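PDB 3W5M: putative rhamnosidase from Streptomyces avermitilis, which hydrolyses terminal non-reducing alpha-L-rhamnose residues from alpha-L-rhamnosides such as the citrus flavonoids naringin, rutin and hesperidin and the arabinogalactan-protein gum arabic. Local coordinates for residues A[928-933]-A[951-956]; A[610-615]-A[924-929]; A[651-656]-A[933-938]. All blocks are in the same frame, centred on the assembly; numbering follows the deposited sequence.

Contact 1: A[928-933]-A[951-956]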
# COMPACT_ATOMS: atom_id res chain seq x y z
N ALA A 928 -2.63 23.32 9.62
CA ALA A 928 -3.66 24.03 10.38
C ALA A 928 -3.15 25.34 11.00
O ALA A 928 -3.89 26.31 11.07
CB ALA A 928 -4.28 23.13 11.44
N ASN A 929 -1.88 25.37 11.39
CA ASN A 929 -1.33 26.48 12.21
C ASN A 929 -0.29 27.37 11.55
O ASN A 929 -0.24 28.58 11.82
CB ASN A 929 -0.80 25.93 13.51
CG ASN A 929 -1.85 25.20 14.30
OD1 ASN A 929 -1.82 23.97 14.40
ND2 ASN A 929 -2.80 25.93 14.85
N ILE A 930 0.54 26.80 10.68
CA ILE A 930 1.49 27.63 9.97
C ILE A 930 0.83 28.12 8.70
O ILE A 930 0.82 29.32 8.42
CB ILE A 930 2.84 26.89 9.68
CG1 ILE A 930 3.45 26.39 10.99
CG2 ILE A 930 3.78 27.81 8.88
CD1 ILE A 930 4.66 25.48 10.86
N ALA A 931 0.24 27.20 7.94
CA ALA A 931 -0.53 27.59 6.76
C ALA A 931 -1.88 28.23 7.18
O ALA A 931 -2.40 29.09 6.50
CB ALA A 931 -0.73 26.40 5.83
N GLY A 932 -2.41 27.82 8.33
CA GLY A 932 -3.65 28.41 8.82
C GLY A 932 -4.87 27.99 8.01
O GLY A 932 -5.71 28.82 7.67
N ILE A 933 -4.96 26.69 7.72
CA ILE A 933 -6.08 26.14 6.93
C ILE A 933 -6.62 24.94 7.69
O ILE A 933 -5.94 23.92 7.80
CB ILE A 933 -5.64 25.69 5.51
CG1 ILE A 933 -5.17 26.91 4.70
CG2 ILE A 933 -6.78 24.95 4.80
CD1 ILE A 933 -4.68 26.58 3.29
N GLY A 951 8.31 30.56 16.24
CA GLY A 951 9.60 29.97 15.87
C GLY A 951 10.34 30.82 14.85
O GLY A 951 10.44 32.03 15.00
N GLU A 952 10.78 30.20 13.76
CA GLU A 952 11.59 30.88 12.77
C GLU A 952 10.76 31.21 11.56
O GLU A 952 11.31 31.65 10.53
CB GLU A 952 12.78 30.01 12.32
CG GLU A 952 13.38 29.12 13.40
CD GLU A 952 14.48 28.19 12.87
OE1 GLU A 952 14.91 28.33 11.71
OE2 GLU A 952 14.90 27.30 13.64
N VAL A 953 9.45 31.00 11.65
CA VAL A 953 8.59 31.19 10.48
C VAL A 953 8.13 32.65 10.40
O VAL A 953 7.42 33.12 11.27
CB VAL A 953 7.35 30.26 10.46
CG1 VAL A 953 6.70 30.30 9.08
CG2 VAL A 953 7.71 28.83 10.86
N THR A 954 8.50 33.35 9.34
CA THR A 954 8.02 34.71 9.17
C THR A 954 7.22 34.86 7.88
O THR A 954 6.81 35.96 7.48
CB THR A 954 9.19 35.72 9.17
OG1 THR A 954 10.09 35.41 8.10
CG2 THR A 954 9.92 35.67 10.52
N SER A 955 6.97 33.72 7.23
CA SER A 955 6.54 33.75 5.85
C SER A 955 6.01 32.36 5.55
O SER A 955 6.70 31.39 5.83
CB SER A 955 7.77 34.02 4.99
OG SER A 955 7.42 34.56 3.74
N ALA A 956 4.80 32.27 5.01
CA ALA A 956 4.23 30.98 4.57
C ALA A 956 3.20 31.17 3.47
O ALA A 956 2.51 32.20 3.39
CB ALA A 956 3.62 30.21 5.74
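Ile930 meets Val953 and Ala956 through one methyl branch. Its CG2 touches CG1 of Val953 at 3.8 Å and CB of Ala956 at 4.0 Å, so a single carbon bridges the loop at Val953 and the start of strand 955-962. The chi1 of -56° sets CG2 anti to the backbone N of Ile930, and the side chains of Ile930 and Val953 cross at about a right angle. CG1 of Val953 is likewise the branch anti to its own backbone N (chi1 -167°). All three residues are buried. They join the end of the last barrel helix, 923-929, to the C-terminal beta-sandwich at the point where the chain passes from one to the other. Tyr871 and Leu874 of helix 867-875 and Phe602 and Thr604 of strand 600-604 also pack on Ile930, and Trp971 of strand 965-974 lies against Val953 and Ala956. Backbone carbonyls add polar links to the sandwich: O of Ile930 accepts a hydrogen bond from NE1 of Trp971, and O of Ala931 accepts one from OG1 of Thr969. CB of Ala956 also lies 4.0 Å from the carbonyl O of Ile930, so the oxygen bound by Trp971 sits beside the same methyl that CG2 touches.

Contact 2: A[610-615]-A[924-929]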
# COMPACT_ATOMS: atom_id res chain seq x y z
N ASN A 610 10.19 22.93 4.99
CA ASN A 610 9.87 22.56 3.63
C ASN A 610 10.30 21.11 3.35
O ASN A 610 9.58 20.37 2.66
CB ASN A 610 10.48 23.54 2.64
CG ASN A 610 9.99 24.98 2.88
OD1 ASN A 610 8.94 25.20 3.50
ND2 ASN A 610 10.75 25.94 2.40
N LYS A 611 11.45 20.72 3.91
CA LYS A 611 11.92 19.33 3.84
C LYS A 611 11.02 18.37 4.61
O LYS A 611 10.70 17.26 4.13
CB LYS A 611 13.37 19.21 4.32
CG LYS A 611 13.98 17.83 4.09
CD LYS A 611 13.86 17.42 2.63
CE LYS A 611 14.76 16.25 2.31
NZ LYS A 611 14.64 15.90 0.86
N LEU A 612 10.60 18.78 5.81
CA LEU A 612 9.70 17.99 6.58
C LEU A 612 8.39 17.66 5.81
O LEU A 612 7.96 16.49 5.75
CB LEU A 612 9.40 18.68 7.93
CG LEU A 612 8.48 17.91 8.86
CD1 LEU A 612 9.01 16.51 9.16
CD2 LEU A 612 8.30 18.71 10.16
N HIS A 613 7.80 18.70 5.22
CA HIS A 613 6.61 18.56 4.38
C HIS A 613 6.87 17.61 3.18
O HIS A 613 6.08 16.70 2.95
CB HIS A 613 6.17 19.91 3.88
CG HIS A 613 5.14 19.85 2.80
ND1 HIS A 613 3.85 19.43 3.04
CD2 HIS A 613 5.22 20.16 1.49
CE1 HIS A 613 3.17 19.49 1.91
NE2 HIS A 613 3.97 19.93 0.95
N SER A 614 7.98 17.81 2.47
CA SER A 614 8.36 16.89 1.39
C SER A 614 8.41 15.43 1.89
O SER A 614 7.83 14.53 1.27
CB SER A 614 9.71 17.27 0.79
OG SER A 614 9.98 16.44 -0.34
N ASN A 615 9.05 15.22 3.04
CA ASN A 615 9.21 13.88 3.62
C ASN A 615 7.87 13.24 3.99
O ASN A 615 7.65 12.04 3.77
CB ASN A 615 10.15 13.91 4.83
CG ASN A 615 11.59 14.22 4.45
OD1 ASN A 615 11.91 14.53 3.29
ND2 ASN A 615 12.48 14.16 5.44
N GLU A 924 -0.36 17.71 9.98
CA GLU A 924 -1.65 18.38 10.15
C GLU A 924 -1.53 19.62 11.03
O GLU A 924 -2.25 20.57 10.81
CB GLU A 924 -2.72 17.45 10.73
CG GLU A 924 -2.45 16.96 12.14
CD GLU A 924 -3.62 16.20 12.73
OE1 GLU A 924 -4.72 16.81 12.84
OE2 GLU A 924 -3.45 15.01 13.08
N TRP A 925 -0.62 19.59 12.01
CA TRP A 925 -0.38 20.78 12.83
C TRP A 925 0.21 21.92 12.00
O TRP A 925 -0.20 23.07 12.13
CB TRP A 925 0.49 20.46 14.05
CG TRP A 925 0.67 21.67 14.95
CD1 TRP A 925 -0.10 22.00 16.05
CD2 TRP A 925 1.65 22.72 14.82
NE1 TRP A 925 0.36 23.19 16.61
CE2 TRP A 925 1.42 23.65 15.87
CE3 TRP A 925 2.71 22.95 13.92
CZ2 TRP A 925 2.21 24.80 16.04
CZ3 TRP A 925 3.50 24.10 14.09
CH2 TRP A 925 3.24 25.00 15.14
N MET A 926 1.16 21.61 11.12
CA MET A 926 1.70 22.62 10.26
C MET A 926 0.64 23.22 9.34
O MET A 926 0.64 24.43 9.10
CB MET A 926 2.86 22.04 9.43
CG MET A 926 4.05 21.56 10.23
SD MET A 926 5.59 21.64 9.27
CE MET A 926 5.18 20.43 8.01
N TYR A 927 -0.24 22.38 8.79
CA TYR A 927 -1.15 22.85 7.76
C TYR A 927 -2.21 23.72 8.42
O TYR A 927 -2.56 24.76 7.88
CB TYR A 927 -1.76 21.67 6.95
CG TYR A 927 -0.70 20.73 6.41
CD1 TYR A 927 0.56 21.21 6.01
CD2 TYR A 927 -0.93 19.36 6.33
CE1 TYR A 927 1.55 20.34 5.53
CE2 TYR A 927 0.06 18.49 5.87
CZ TYR A 927 1.29 18.99 5.46
OH TYR A 927 2.25 18.11 4.99
N ALA A 928 -2.63 23.32 9.62
CA ALA A 928 -3.66 24.03 10.38
C ALA A 928 -3.15 25.34 11.00
O ALA A 928 -3.89 26.31 11.07
CB ALA A 928 -4.28 23.13 11.44
N ASN A 929 -1.88 25.37 11.39
CA ASN A 929 -1.33 26.48 12.21
C ASN A 929 -0.29 27.37 11.55
O ASN A 929 -0.24 28.58 11.82
CB ASN A 929 -0.80 25.93 13.51
CG ASN A 929 -1.85 25.20 14.30
OD1 ASN A 929 -1.82 23.97 14.40
ND2 ASN A 929 -2.80 25.93 14.85
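A chi1 of 169° puts the imidazole of His613 anti to its backbone N, while the chi1 of -52° in Tyr927 sets the phenol anti to its carbonyl carbon; the two side chains meet at about a right angle. ND1 of His613 and OH of Tyr927 are 2.8 Å apart in a hydrogen bond in which either could be the donor. The hydroxyl lies in the imidazole plane, at the ring edge. The rings are perpendicular and meet rim to rim, with centroids 5.6 Å apart, so neither stacks over the other. Helices 607-622 and 923-929, from the beginning and end of the (alpha/alpha)6-barrel, thus meet across more than 300 residues of sequence. Their short segments cross at -123° with axes 11.5 Å apart, a separation filled by side chains. Beside the polar pair, Met926 extends to helix 607-622: its SD lies 4.1 Å from CD2 of Leu612, and its CE, turned by the bend at chi3, comes 4.2 Å from the backbone N of His613. A phenylalanine in place of Tyr927 would probably leave ND1 of His613 without this hydrogen-bonding mate and the imidazole less restrained in its rotation. Phe602 also meets the His613 ring, while Phe600 and Tyr653 meet that of Tyr927, the latter edge-to-face. Ile886 of helix 883-887 packs on Leu612.

Contact 3: A[651-656]-A[933-938]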
# COMPACT_ATOMS: atom_id res chain seq x y z
N ALA A 651 -2.93 12.77 6.10
CA ALA A 651 -3.10 12.17 4.76
C ALA A 651 -4.19 12.87 3.97
O ALA A 651 -4.03 13.09 2.77
CB ALA A 651 -3.46 10.69 4.89
N ALA A 652 -5.28 13.23 4.65
CA ALA A 652 -6.40 13.92 3.99
C ALA A 652 -6.15 15.39 3.63
O ALA A 652 -6.96 16.00 2.91
CB ALA A 652 -7.68 13.79 4.81
N TYR A 653 -5.06 15.98 4.15
CA TYR A 653 -4.60 17.26 3.61
C TYR A 653 -3.80 17.04 2.33
O TYR A 653 -4.02 17.72 1.31
CB TYR A 653 -3.70 17.98 4.62
CG TYR A 653 -4.36 18.83 5.70
CD1 TYR A 653 -4.76 20.14 5.44
CD2 TYR A 653 -4.49 18.35 6.99
CE1 TYR A 653 -5.33 20.94 6.45
CE2 TYR A 653 -5.05 19.15 8.00
CZ TYR A 653 -5.46 20.44 7.72
OH TYR A 653 -6.01 21.23 8.74
N THR A 654 -2.86 16.10 2.36
CA THR A 654 -1.82 16.09 1.35
C THR A 654 -2.15 15.36 0.05
O THR A 654 -1.61 15.72 -0.98
CB THR A 654 -0.49 15.61 1.91
OG1 THR A 654 -0.78 14.57 2.84
CG2 THR A 654 0.20 16.77 2.68
N MET A 655 -3.03 14.36 0.09
CA MET A 655 -3.54 13.73 -1.15
C MET A 655 -5.04 13.56 -1.02
O MET A 655 -5.57 13.50 0.10
CB MET A 655 -2.95 12.35 -1.36
CG MET A 655 -1.45 12.33 -1.54
SD MET A 655 -0.76 10.67 -1.71
CE MET A 655 -1.27 10.18 -3.37
N GLU A 656 -5.73 13.51 -2.15
CA GLU A 656 -7.13 13.10 -2.14
C GLU A 656 -7.15 11.65 -1.66
O GLU A 656 -6.74 10.73 -2.35
CB GLU A 656 -7.77 13.26 -3.52
CG GLU A 656 -9.26 12.87 -3.52
CD GLU A 656 -9.51 11.41 -3.91
OE1 GLU A 656 -9.18 11.05 -5.07
OE2 GLU A 656 -10.04 10.61 -3.09
N ILE A 933 -4.96 26.69 7.72
CA ILE A 933 -6.08 26.14 6.93
C ILE A 933 -6.62 24.94 7.69
O ILE A 933 -5.94 23.92 7.80
CB ILE A 933 -5.64 25.69 5.51
CG1 ILE A 933 -5.17 26.91 4.70
CG2 ILE A 933 -6.78 24.95 4.80
CD1 ILE A 933 -4.68 26.58 3.29
N ALA A 934 -7.83 25.07 8.23
CA ALA A 934 -8.42 23.99 9.04
C ALA A 934 -9.93 24.04 8.86
O ALA A 934 -10.46 25.08 8.56
CB ALA A 934 -8.05 24.14 10.51
N PRO A 935 -10.63 22.90 9.00
CA PRO A 935 -12.08 22.99 8.75
C PRO A 935 -12.87 23.47 9.98
O PRO A 935 -12.83 22.81 11.01
CB PRO A 935 -12.45 21.56 8.38
CG PRO A 935 -11.43 20.70 9.05
CD PRO A 935 -10.16 21.51 9.18
N GLY A 936 -13.56 24.60 9.85
CA GLY A 936 -14.50 25.06 10.89
C GLY A 936 -15.80 24.28 10.89
O GLY A 936 -16.40 24.03 11.95
N ARG A 937 -16.25 23.90 9.71
CA ARG A 937 -17.32 22.93 9.57
C ARG A 937 -16.82 21.81 8.66
O ARG A 937 -15.92 22.03 7.85
CB ARG A 937 -18.58 23.56 8.96
CG ARG A 937 -19.35 24.49 9.90
CD ARG A 937 -20.57 25.09 9.18
NE ARG A 937 -21.41 24.04 8.56
CZ ARG A 937 -22.21 24.21 7.51
NH1 ARG A 937 -22.32 25.40 6.91
NH2 ARG A 937 -22.90 23.18 7.06
N ALA A 938 -17.39 20.62 8.80
CA ALA A 938 -16.93 19.45 8.08
C ALA A 938 -16.86 19.71 6.59
O ALA A 938 -17.75 20.35 5.98
CB ALA A 938 -17.80 18.24 8.37
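Tyr653, near the end of helix 641-654 of the (alpha/alpha)6-barrel, reaches across to Ile933 at the entry to strand 934-935, an outermost strand of a sheet in the C-terminal beta-sandwich. The chi1 of -85° leaves CG roughly anti to the carbonyl carbon of Tyr653 and brings the phenol up to 933-938. The backbones stay well apart: the nearest CA atoms, those of Tyr653 and Ala934, are 9.5 Å from each other, and the length of the ring fills the interval. Its hydroxyl is the donor to the carbonyl O of Ile933 at 2.9 Å. That oxygen lies near the plane of the ring, at its edge, and the hydroxyl in turn lies in the carbonyl plane, on a lone pair, with a C=O...donor angle of 143°. The carbonyl is therefore approached well off the line of its C=O bond, and CE1 of Tyr653 also lies 3.3 Å from the same oxygen. The CB of Ile933 points toward helix 641-654 but the rest of the side chain bends off, and it is the main-chain oxygen that meets the phenol. Phe600 and Tyr940 also pack against the Tyr653 ring. A backbone hydrogen bond of Ala934 with Val944 ties strand 934-935, just after the accepting residue, into its sheet. Past the bonded carbonyl, OH of Tyr653 also lies 3.7 Å from CA of Ala934 and 4.2 Å from the ring carbon CD of Pro935.

Overall arrangement
Helix 923-929 and the chain just after it connect all three contacts. Contacts 1 and 2 share Ala928 and Asn929, and their centres are 9 Å apart; contact 3 takes up the chain at Ile933, its centre about 16 Å from that of contact 1 and 13 Å from that of contact 2. Tyr927 and Tyr653 link contacts 2 and 3, with CD2 of Tyr927 3.5 Å from CG of Tyr653. Between contacts 1 and 2, CD1 of Ile930 packs 3.7 Å from CZ3 of Trp925. The group lies where the catalytic barrel meets the C-terminal sandwich, away from the rhamnose-binding sites and the calcium ion.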